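PDB 3KEW: DHHA1 domain protein from Clostridium perfringens, which probably edits mischarged tRNA(Ala), being a zinc-binding relative of the editing domain of alanyl-tRNA synthetase. Local coordinates for residues A[20-25]-A[31-36]; A[96-101]-A[119-124]; A[211-216]-A[222-227]. All blocks are in the same frame, centred on the assembly; numbering follows the deposited sequence.

Contact 1. Residues A[20-25]-A[31-36]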
loop_
_atom_site.group_PDB
_atom_site.type_symbol
_atom_site.label_atom_id
_atom_site.label_comp_id
_atom_site.label_asym_id
_atom_site.label_seq_id
_atom_site.Cartn_x
_atom_site.Cartn_y
_atom_site.Cartn_z
ATOM N N ILE A 20 -13.212 15.649 -15.336
ATOM C CA ILE A 20 -12.943 14.684 -16.385
ATOM C C ILE A 20 -12.284 15.371 -17.584
ATOM O O ILE A 20 -12.857 16.279 -18.183
ATOM C CB ILE A 20 -14.228 13.926 -16.803
ATOM C CG1 ILE A 20 -14.675 12.992 -15.673
ATOM C CG2 ILE A 20 -13.981 13.128 -18.078
ATOM C CD1 ILE A 20 -16.009 12.306 -15.890
ATOM N N ILE A 21 -11.075 14.921 -17.905
ATOM C CA ILE A 21 -10.225 15.512 -18.939
ATOM C C ILE A 21 -10.346 14.758 -20.283
ATOM O O ILE A 21 -10.164 15.343 -21.355
ATOM C CB ILE A 21 -8.744 15.642 -18.409
ATOM C CG1 ILE A 21 -8.404 17.098 -18.092
ATOM C CG2 ILE A 21 -7.708 15.111 -19.389
ATOM C CD1 ILE A 21 -9.259 17.736 -17.017
ATOM N N GLU A 22 -10.693 13.472 -20.210
ATOM C CA GLU A 22 -10.820 12.610 -21.390
ATOM C C GLU A 22 -11.869 11.536 -21.116
ATOM O O GLU A 22 -11.986 11.069 -19.985
ATOM C CB GLU A 22 -9.457 11.979 -21.714
ATOM C CG GLU A 22 -9.405 11.080 -22.954
ATOM C CD GLU A 22 -8.079 10.338 -23.088
ATOM O OE1 GLU A 22 -7.040 10.990 -23.328
ATOM O OE2 GLU A 22 -8.075 9.096 -22.960
ATOM N N VAL A 23 -12.654 11.183 -22.136
ATOM C CA VAL A 23 -13.561 10.022 -22.094
ATOM C C VAL A 23 -13.340 9.131 -23.324
ATOM O O VAL A 23 -13.444 9.603 -24.459
ATOM C CB VAL A 23 -15.067 10.422 -22.062
ATOM C CG1 VAL A 23 -15.961 9.184 -21.953
ATOM C CG2 VAL A 23 -15.372 11.370 -20.929
ATOM N N LYS A 24 -13.036 7.852 -23.092
ATOM C CA LYS A 24 -12.998 6.842 -24.155
ATOM C C LYS A 24 -13.937 5.682 -23.841
ATOM O O LYS A 24 -13.788 5.021 -22.812
ATOM C CB LYS A 24 -11.584 6.300 -24.352
ATOM C CG LYS A 24 -10.590 7.295 -24.911
ATOM C CD LYS A 24 -9.356 6.572 -25.410
ATOM C CE LYS A 24 -8.342 7.541 -25.969
ATOM N NZ LYS A 24 -7.123 6.819 -26.411
ATOM N N GLU A 25 -14.905 5.439 -24.723
ATOM C CA GLU A 25 -15.780 4.278 -24.591
ATOM C C GLU A 25 -15.115 3.031 -25.171
ATOM O O GLU A 25 -14.847 2.955 -26.373
ATOM C CB GLU A 25 -17.135 4.514 -25.259
ATOM C CG GLU A 25 -18.144 3.414 -24.955
ATOM C CD GLU A 25 -19.443 3.551 -25.727
ATOM O OE1 GLU A 25 -19.885 4.696 -25.978
ATOM O OE2 GLU A 25 -20.028 2.499 -26.073
ATOM N N HIS A 31 -13.760 4.815 -19.963
ATOM C CA HIS A 31 -12.436 5.040 -19.389
ATOM C C HIS A 31 -12.152 6.539 -19.314
ATOM O O HIS A 31 -11.972 7.188 -20.348
ATOM C CB HIS A 31 -11.361 4.344 -20.235
ATOM C CG HIS A 31 -11.420 2.845 -20.200
ATOM N ND1 HIS A 31 -10.285 2.064 -20.152
ATOM C CD2 HIS A 31 -12.467 1.983 -20.217
ATOM C CE1 HIS A 31 -10.631 0.788 -20.139
ATOM N NE2 HIS A 31 -11.950 0.711 -20.173
ATOM N N VAL A 32 -12.119 7.090 -18.101
ATOM C CA VAL A 32 -11.906 8.535 -17.931
ATOM C C VAL A 32 -10.577 8.932 -17.273
ATOM O O VAL A 32 -10.045 8.224 -16.409
ATOM C CB VAL A 32 -13.101 9.256 -17.208
ATOM C CG1 VAL A 32 -14.427 8.979 -17.916
ATOM C CG2 VAL A 32 -13.188 8.887 -15.721
ATOM N N LEU A 33 -10.047 10.069 -17.711
ATOM C CA LEU A 33 -8.893 10.690 -17.079
ATOM C C LEU A 33 -9.433 11.845 -16.243
ATOM O O LEU A 33 -10.478 12.417 -16.583
ATOM C CB LEU A 33 -7.920 11.209 -18.137
ATOM C CG LEU A 33 -6.447 10.813 -18.030
ATOM C CD1 LEU A 33 -5.725 11.105 -19.336
ATOM C CD2 LEU A 33 -5.754 11.510 -16.864
ATOM N N LEU A 34 -8.739 12.167 -15.149
ATOM C CA LEU A 34 -9.127 13.259 -14.245
ATOM C C LEU A 34 -7.971 14.243 -14.093
ATOM O O LEU A 34 -6.811 13.866 -14.279
ATOM C CB LEU A 34 -9.511 12.712 -12.869
ATOM C CG LEU A 34 -10.969 12.484 -12.448
ATOM C CD1 LEU A 34 -11.837 11.867 -13.529
ATOM C CD2 LEU A 34 -10.998 11.613 -11.203
ATOM N N ASP A 35 -8.294 15.502 -13.782
ATOM C CA ASP A 35 -7.270 16.528 -13.552
ATOM C C ASP A 35 -6.427 16.204 -12.312
ATOM O O ASP A 35 -5.204 16.379 -12.314
ATOM C CB ASP A 35 -7.888 17.941 -13.481
ATOM C CG ASP A 35 -8.768 18.171 -12.235
ATOM O OD1 ASP A 35 -8.523 19.169 -11.527
ATOM O OD2 ASP A 35 -9.695 17.379 -11.958
ATOM N N GLN A 36 -7.101 15.706 -11.273
ATOM C CA GLN A 36 -6.470 15.240 -10.035
ATOM C C GLN A 36 -7.211 14.009 -9.537
ATOM O O GLN A 36 -8.433 13.928 -9.652
ATOM C CB GLN A 36 -6.458 16.345 -8.964
ATOM C CG GLN A 36 -7.813 16.791 -8.414
ATOM C CD GLN A 36 -7.702 18.001 -7.502
ATOM O OE1 GLN A 36 -6.615 18.357 -7.043
ATOM N NE2 GLN A 36 -8.829 18.645 -7.244
HETATM O O HOH W 1 -9.586 7.218 -21.458
#

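Contact 2. Residues A[96-101]-A[119-124]. With ZN (zinc ion), chain C.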
loop_
_atom_site.group_PDB
_atom_site.type_symbol
_atom_site.label_atom_id
_atom_site.label_comp_id
_atom_site.label_asym_id
_atom_site.label_seq_id
_atom_site.Cartn_x
_atom_site.Cartn_y
_atom_site.Cartn_z
ATOM N N GLN A 96 -3.457 -1.115 5.558
ATOM C CA GLN A 96 -3.107 -1.882 6.773
ATOM C C GLN A 96 -2.321 -3.165 6.485
ATOM O O GLN A 96 -1.318 -3.443 7.157
ATOM C CB GLN A 96 -4.358 -2.211 7.609
ATOM C CG GLN A 96 -4.995 -1.003 8.276
ATOM C CD GLN A 96 -6.264 -1.337 9.022
ATOM O OE1 GLN A 96 -7.177 -1.960 8.478
ATOM N NE2 GLN A 96 -6.342 -0.903 10.268
ATOM N N GLN A 97 -2.752 -3.939 5.484
ATOM C CA GLN A 97 -2.041 -5.190 5.125
ATOM C C GLN A 97 -0.630 -4.955 4.628
ATOM O O GLN A 97 0.261 -5.760 4.897
ATOM C CB GLN A 97 -2.796 -6.017 4.082
ATOM C CG GLN A 97 -4.253 -6.293 4.387
ATOM C CD GLN A 97 -4.557 -6.528 5.862
ATOM O OE1 GLN A 97 -3.997 -7.430 6.496
ATOM N NE2 GLN A 97 -5.475 -5.726 6.407
ATOM N N HIS A 98 -0.431 -3.854 3.901
ATOM C CA HIS A 98 0.879 -3.535 3.340
ATOM C C HIS A 98 1.851 -3.076 4.425
ATOM O O HIS A 98 2.978 -3.564 4.486
ATOM C CB HIS A 98 0.752 -2.475 2.238
ATOM C CG HIS A 98 1.917 -2.428 1.297
ATOM N ND1 HIS A 98 1.808 -1.924 0.020
ATOM C CD2 HIS A 98 3.210 -2.819 1.437
ATOM C CE1 HIS A 98 2.982 -1.998 -0.584
ATOM N NE2 HIS A 98 3.848 -2.539 0.254
ATOM N N LEU A 99 1.428 -2.125 5.257
ATOM C CA LEU A 99 2.259 -1.682 6.376
ATOM C C LEU A 99 2.470 -2.837 7.366
ATOM O O LEU A 99 3.553 -2.985 7.921
ATOM C CB LEU A 99 1.662 -0.438 7.077
ATOM C CG LEU A 99 2.353 0.063 8.368
ATOM C CD1 LEU A 99 3.805 0.443 8.121
ATOM C CD2 LEU A 99 1.630 1.232 9.024
ATOM N N GLY A 100 1.431 -3.645 7.579
ATOM C CA GLY A 100 1.534 -4.872 8.369
ATOM C C GLY A 100 2.694 -5.772 7.952
ATOM O O GLY A 100 3.474 -6.217 8.798
ATOM N N GLN A 101 2.822 -6.010 6.646
ATOM C CA GLN A 101 3.975 -6.724 6.090
ATOM C C GLN A 101 5.309 -6.043 6.399
ATOM O O GLN A 101 6.237 -6.706 6.862
ATOM C CB GLN A 101 3.831 -6.925 4.585
ATOM C CG GLN A 101 5.024 -7.635 3.936
ATOM C CD GLN A 101 5.939 -6.666 3.239
ATOM O OE1 GLN A 101 5.493 -5.923 2.371
ATOM N NE2 GLN A 101 7.224 -6.647 3.628
ATOM N N PHE A 119 6.603 -11.415 -0.538
ATOM C CA PHE A 119 5.342 -10.990 0.096
ATOM C C PHE A 119 4.198 -11.090 -0.903
ATOM O O PHE A 119 4.406 -11.006 -2.111
ATOM C CB PHE A 119 5.413 -9.567 0.688
ATOM C CG PHE A 119 6.096 -8.549 -0.207
ATOM C CD1 PHE A 119 5.371 -7.825 -1.147
ATOM C CD2 PHE A 119 7.467 -8.296 -0.077
ATOM C CE1 PHE A 119 5.998 -6.887 -1.972
ATOM C CE2 PHE A 119 8.106 -7.358 -0.892
ATOM C CZ PHE A 119 7.367 -6.650 -1.842
ATOM N N HIS A 120 2.995 -11.292 -0.398
ATOM C CA HIS A 120 1.809 -11.291 -1.247
ATOM C C HIS A 120 0.675 -10.668 -0.467
ATOM O O HIS A 120 0.417 -11.062 0.668
ATOM C CB HIS A 120 1.429 -12.702 -1.695
ATOM C CG HIS A 120 0.131 -12.769 -2.454
ATOM N ND1 HIS A 120 0.031 -12.453 -3.793
ATOM C CD2 HIS A 120 -1.118 -13.113 -2.058
ATOM C CE1 HIS A 120 -1.221 -12.602 -4.190
ATOM N NE2 HIS A 120 -1.940 -12.998 -3.155
ATOM N N LEU A 121 0.009 -9.688 -1.077
ATOM C CA LEU A 121 -1.166 -9.066 -0.485
ATOM C C LEU A 121 -2.378 -9.529 -1.270
ATOM O O LEU A 121 -2.543 -9.165 -2.431
ATOM C CB LEU A 121 -1.041 -7.537 -0.507
ATOM C CG LEU A 121 0.291 -6.922 -0.024
ATOM C CD1 LEU A 121 0.301 -5.438 -0.319
ATOM C CD2 LEU A 121 0.512 -7.160 1.460
ATOM N N GLY A 122 -3.204 -10.367 -0.657
ATOM C CA GLY A 122 -4.399 -10.877 -1.333
ATOM C C GLY A 122 -5.633 -10.307 -0.675
ATOM O O GLY A 122 -5.531 -9.641 0.353
ATOM N N LYS A 123 -6.807 -10.599 -1.221
ATOM C CA LYS A 123 -8.055 -10.046 -0.704
ATOM C C LYS A 123 -8.489 -10.745 0.551
ATOM O O LYS A 123 -9.037 -10.148 1.446
ATOM C CB LYS A 123 -9.175 -10.138 -1.741
ATOM C CG LYS A 123 -10.403 -9.242 -1.483
ATOM C CD LYS A 123 -10.134 -8.093 -0.514
ATOM C CE LYS A 123 -10.577 -6.741 -1.066
ATOM N NZ LYS A 123 -11.154 -5.854 -0.001
ATOM N N GLU A 124 -8.228 -12.031 0.607
ATOM C CA GLU A 124 -8.603 -12.839 1.769
ATOM C C GLU A 124 -7.489 -12.909 2.818
ATOM O O GLU A 124 -7.722 -12.647 4.009
ATOM C CB GLU A 124 -9.046 -14.248 1.350
ATOM C CG GLU A 124 -10.402 -14.314 0.623
ATOM C CD GLU A 124 -11.536 -13.629 1.381
ATOM O OE1 GLU A 124 -11.702 -13.879 2.594
ATOM O OE2 GLU A 124 -12.270 -12.837 0.754
HETATM ZN ZN ZN C . 6.169 -2.440 0.158
HETATM O O HOH W 2 6.760 -4.611 0.730
HETATM O O HOH W 3 8.364 -2.451 -0.268
HETATM O O HOH W 4 5.955 -3.286 -2.090
#

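Contact 3. Residues A[211-216]-A[222-227]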
loop_
_atom_site.group_PDB
_atom_site.type_symbol
_atom_site.label_atom_id
_atom_site.label_comp_id
_atom_site.label_asym_id
_atom_site.label_seq_id
_atom_site.Cartn_x
_atom_site.Cartn_y
_atom_site.Cartn_z
ATOM N N ILE A 211 -0.569 -13.231 13.371
ATOM C CA ILE A 211 -0.061 -14.303 12.525
ATOM C C ILE A 211 -0.990 -15.516 12.651
ATOM O O ILE A 211 -1.242 -16.019 13.748
ATOM C CB ILE A 211 1.413 -14.630 12.855
ATOM C CG1 ILE A 211 2.302 -13.476 12.384
ATOM C CG2 ILE A 211 1.843 -15.983 12.241
ATOM C CD1 ILE A 211 3.776 -13.582 12.782
ATOM N N ARG A 212 -1.492 -15.964 11.506
ATOM C CA ARG A 212 -2.500 -17.017 11.408
ATOM C C ARG A 212 -1.897 -18.414 11.468
ATOM O O ARG A 212 -2.319 -19.261 12.262
ATOM C CB ARG A 212 -3.247 -16.875 10.076
ATOM C CG ARG A 212 -4.398 -15.892 10.088
ATOM C CD ARG A 212 -5.670 -16.596 10.508
ATOM N NE ARG A 212 -6.840 -15.738 10.384
ATOM C CZ ARG A 212 -7.620 -15.678 9.309
ATOM N NH1 ARG A 212 -7.358 -16.422 8.242
ATOM N NH2 ARG A 212 -8.663 -14.864 9.308
ATOM N N ARG A 213 -0.919 -18.641 10.594
ATOM C CA ARG A 213 -0.275 -19.938 10.386
ATOM C C ARG A 213 0.966 -19.697 9.544
ATOM O O ARG A 213 1.129 -18.620 8.984
ATOM C CB ARG A 213 -1.212 -20.902 9.639
ATOM C CG ARG A 213 -1.785 -20.324 8.359
ATOM C CD ARG A 213 -2.944 -21.152 7.836
ATOM N NE ARG A 213 -2.495 -22.208 6.930
ATOM C CZ ARG A 213 -2.335 -23.487 7.260
ATOM N NH1 ARG A 213 -2.580 -23.911 8.488
ATOM N NH2 ARG A 213 -1.920 -24.351 6.349
ATOM N N TRP A 214 1.833 -20.700 9.456
ATOM C CA TRP A 214 3.041 -20.619 8.646
ATOM C C TRP A 214 3.426 -22.003 8.143
ATOM O O TRP A 214 3.070 -23.013 8.757
ATOM C CB TRP A 214 4.195 -20.001 9.438
ATOM C CG TRP A 214 4.518 -20.739 10.697
ATOM C CD1 TRP A 214 5.424 -21.751 10.845
ATOM C CD2 TRP A 214 3.932 -20.530 11.994
ATOM N NE1 TRP A 214 5.444 -22.180 12.151
ATOM C CE2 TRP A 214 4.536 -21.454 12.877
ATOM C CE3 TRP A 214 2.957 -19.651 12.494
ATOM C CZ2 TRP A 214 4.198 -21.524 14.238
ATOM C CZ3 TRP A 214 2.623 -19.724 13.844
ATOM C CH2 TRP A 214 3.244 -20.652 14.698
ATOM N N GLU A 215 4.135 -22.046 7.019
ATOM C CA GLU A 215 4.703 -23.293 6.502
ATOM C C GLU A 215 5.989 -23.028 5.726
ATOM O O GLU A 215 6.299 -21.875 5.394
ATOM C CB GLU A 215 3.692 -24.071 5.646
ATOM C CG GLU A 215 3.162 -23.338 4.435
ATOM C CD GLU A 215 1.968 -24.042 3.804
ATOM O OE1 GLU A 215 1.900 -24.087 2.560
ATOM O OE2 GLU A 215 1.094 -24.551 4.543
ATOM N N LYS A 216 6.743 -24.097 5.466
ATOM C CA LYS A 216 7.977 -23.988 4.700
ATOM C C LYS A 216 7.657 -23.791 3.218
ATOM O O LYS A 216 6.761 -24.437 2.672
ATOM C CB LYS A 216 8.873 -25.214 4.938
ATOM C CG LYS A 216 10.211 -25.197 4.183
ATOM C CD LYS A 216 11.382 -25.658 5.047
ATOM C CE LYS A 216 12.022 -24.488 5.789
ATOM N NZ LYS A 216 13.311 -24.877 6.423
ATOM N N ARG A 222 6.927 -19.258 4.806
ATOM C CA ARG A 222 5.796 -18.461 4.349
ATOM C C ARG A 222 4.794 -18.264 5.487
ATOM O O ARG A 222 4.162 -19.220 5.937
ATOM C CB ARG A 222 5.125 -19.136 3.155
ATOM C CG ARG A 222 3.888 -18.412 2.628
ATOM C CD ARG A 222 3.707 -18.686 1.154
ATOM N NE ARG A 222 4.799 -18.104 0.376
ATOM C CZ ARG A 222 4.946 -18.248 -0.936
ATOM N NH1 ARG A 222 4.072 -18.960 -1.632
ATOM N NH2 ARG A 222 5.970 -17.678 -1.556
ATOM N N ILE A 223 4.654 -17.017 5.927
ATOM C CA ILE A 223 3.844 -16.652 7.087
ATOM C C ILE A 223 2.541 -15.955 6.669
ATOM O O ILE A 223 2.595 -14.917 6.025
ATOM C CB ILE A 223 4.665 -15.720 8.019
ATOM C CG1 ILE A 223 5.923 -16.446 8.516
ATOM C CG2 ILE A 223 3.825 -15.224 9.183
ATOM C CD1 ILE A 223 6.793 -15.614 9.406
ATOM N N GLU A 224 1.386 -16.533 7.010
ATOM C CA GLU A 224 0.080 -15.884 6.793
ATOM C C GLU A 224 -0.278 -14.926 7.927
ATOM O O GLU A 224 -0.226 -15.303 9.100
ATOM C CB GLU A 224 -1.044 -16.922 6.656
ATOM C CG GLU A 224 -1.227 -17.480 5.274
ATOM C CD GLU A 224 -2.288 -18.564 5.198
ATOM O OE1 GLU A 224 -1.989 -19.629 4.615
ATOM O OE2 GLU A 224 -3.411 -18.363 5.719
ATOM N N TYR A 225 -0.666 -13.696 7.587
ATOM C CA TYR A 225 -1.034 -12.707 8.609
ATOM C C TYR A 225 -2.287 -11.903 8.259
ATOM O O TYR A 225 -2.695 -11.823 7.096
ATOM C CB TYR A 225 0.144 -11.753 8.919
ATOM C CG TYR A 225 0.392 -10.755 7.810
ATOM C CD1 TYR A 225 1.278 -11.051 6.768
ATOM C CD2 TYR A 225 -0.282 -9.521 7.782
ATOM C CE1 TYR A 225 1.486 -10.153 5.741
ATOM C CE2 TYR A 225 -0.079 -8.615 6.751
ATOM C CZ TYR A 225 0.807 -8.940 5.742
ATOM O OH TYR A 225 1.007 -8.059 4.722
ATOM N N VAL A 226 -2.865 -11.285 9.288
ATOM C CA VAL A 226 -3.966 -10.325 9.155
ATOM C C VAL A 226 -3.687 -9.106 10.025
ATOM O O VAL A 226 -3.190 -9.231 11.141
ATOM C CB VAL A 226 -5.350 -10.937 9.538
ATOM C CG1 VAL A 226 -5.925 -11.750 8.385
ATOM C CG2 VAL A 226 -5.242 -11.810 10.785
ATOM N N ALA A 227 -3.973 -7.923 9.495
ATOM C CA ALA A 227 -3.870 -6.687 10.258
ATOM C C ALA A 227 -5.202 -5.950 10.226
ATOM O O ALA A 227 -6.009 -6.165 9.319
ATOM C CB ALA A 227 -2.741 -5.799 9.716
#

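Contact 1. Residues A[20-25]-A[31-36]
Ile20 meets two residues of the facing strand because its first torsion splits its branches: at chi1 -69° CG2 lies anti to the backbone N and heads for Val32, while CG1 lies anti to the carbonyl carbon and meets Leu34. The closer of these contacts is Ile20 CG1 to Leu34 CD1, 3.7 Å, and CG2 stands 4.1 Å from Val32 CB. Val32 sets its CG1 beside Val23 CG2, the two valines pointing the same way at 4.0 Å. Apolar branches on this face thus mesh along the pair.

The backbone pairing accommodates one extra residue at Ile21-Glu22. Both stand against Leu33, a classic beta bulge: Ile21 N donates to Leu33 O at 2.9 Å, and Leu33 N returns a longer bond to Glu22 O at 3.2 Å. Glu22 N, between them, is buried without a partner. Beyond the bulge, regular pairing resumes as Lys24 and His31 exchange two backbone bonds. Glu22, its CG anti to N and its chain extended, reaches along the strand to a water that donates to its OE2 and, at 2.6 Å, to His31 O, which therefore takes both this water and Lys24 N. At the other end Ile21 CD1 lies 3.8 Å from Asp35 CB, while the Asp35 carboxylate turns to Glu19 N.

Strands 15-26 and 29-34 form a hairpin of a closed antiparallel barrel. Strand 67-72 flanks 29-34, with Tyr69 against Glu22 and Leu33 and Leu72 against Val32; Tyr62 of strand 56-64 binds His31 ND1, and Pro76 and Leu79 pack on Ile20.

Contact 2. Residues A[96-101]-A[119-124]
Gln101 lies along Phe119 in an amide-on-ring arrangement, which can be traced atom by atom. Its CB points toward the strand. CG, anti to the backbone N, comes within 3.8 Å of Phe119 CB. The chain then bends at chi2 (-101°), which sets the amide parallel to the ring, the two planes only 2° apart, but displaced from its centre. OE1 stands above the rim, 3.7 Å from Phe119 CG; CD projects just outside the ring, past its CG-CD2 side, and NE2 lies farther out, 4.1 Å from Phe119 CD2. At the tip, OE1 accepts a short 2.5 Å bond from a water that also binds the zinc ion. The glutamine is thus a second-shell residue, holding a metal-bound water beside its OE1, over the same ring face.

The metal itself is held by the HxxxH motif of helix 88-112, His98 and His102 one turn apart, and by Cys195; a paired HxxxH motif and a cysteine are consistent with the zinc site of alanyl-tRNA synthetase editing domains. His98 NE2 is 2.3 Å from the zinc, and three waters bring the ligand count to six. The metal charge would probably polarise these waters and strengthen the donation to Gln101.

Leu121 lays CD1 over one face of the His98 imidazole, a CH-pi contact 4.0 Å from the centroid of the His98 ring, while the nitrogen not on the metal, ND1, donates to Gln46 OE1. Together with the NE2-zinc bond, these contacts would limit rotation of the ring. The other methyl, Leu121 CD2, approaches the helix backbone, 3.7 Å from Gln97 O. That carbonyl also receives Gln101 N within the helix.

Contact 3. Residues A[211-216]-A[222-227]
Ile211 and Ile223 form the close-packed side of this hairpin, their CG2 atoms meeting at 3.7 Å. Ile223 CG1 continues the row to Trp214 CB at 4.1 Å, while the indole leads away to Ile139 and Arg140 of helix 136-152. From helix 88-112, Leu104 packs on Ile211 and Phe108 on Ile223, so both isoleucines are buried.

The reverse face is looser and polar. Arg213 and Glu224 run side by side, and Arg213 NE meets Glu224 OE1 only at 3.5 Å; the oxygen lies at the guanidinium edge, but the carboxylate plane is turned 62° from it. Arg213 NH2 reaches Glu215 OE2 at the same length, making a network of long salt bridges on a largely solvent-facing side. Arg222, by contrast, sends its guanidinium away to Asp129.

Backbone pairing is firm between Glu215 and Arg222, then shifts where Arg212 and Arg213 both oppose Glu224: Arg212 N donates to Glu224 O at 2.8 Å and Glu224 N to Arg213 O at 2.9 Å. This is a classic beta bulge in the outermost strand of a four-stranded antiparallel sheet backed by helices, consistent with the fold of the alanyl-tRNA synthetase editing domain.

Contacts 2 and 3 belong to one unit, their centres 11 Å apart, and Tyr225 joins them: its OH is a short 2.4 Å from Gln97 O, a probable hydrogen bond, and Gln97 NE2 reaches Ala227 O at 3.0 Å. The side chain of Tyr225 stays about 9 Å from the zinc ion, so contact 3 adjoins the zinc-bearing helix without touching the metal. Contact 1 belongs to a separate barrel, its centre about 30 Å from that of contact 2 and 40 Å from that of contact 3. The two hairpins, 20-25/31-36 and 211-216/222-227, lie on opposite sides of the chain's centre.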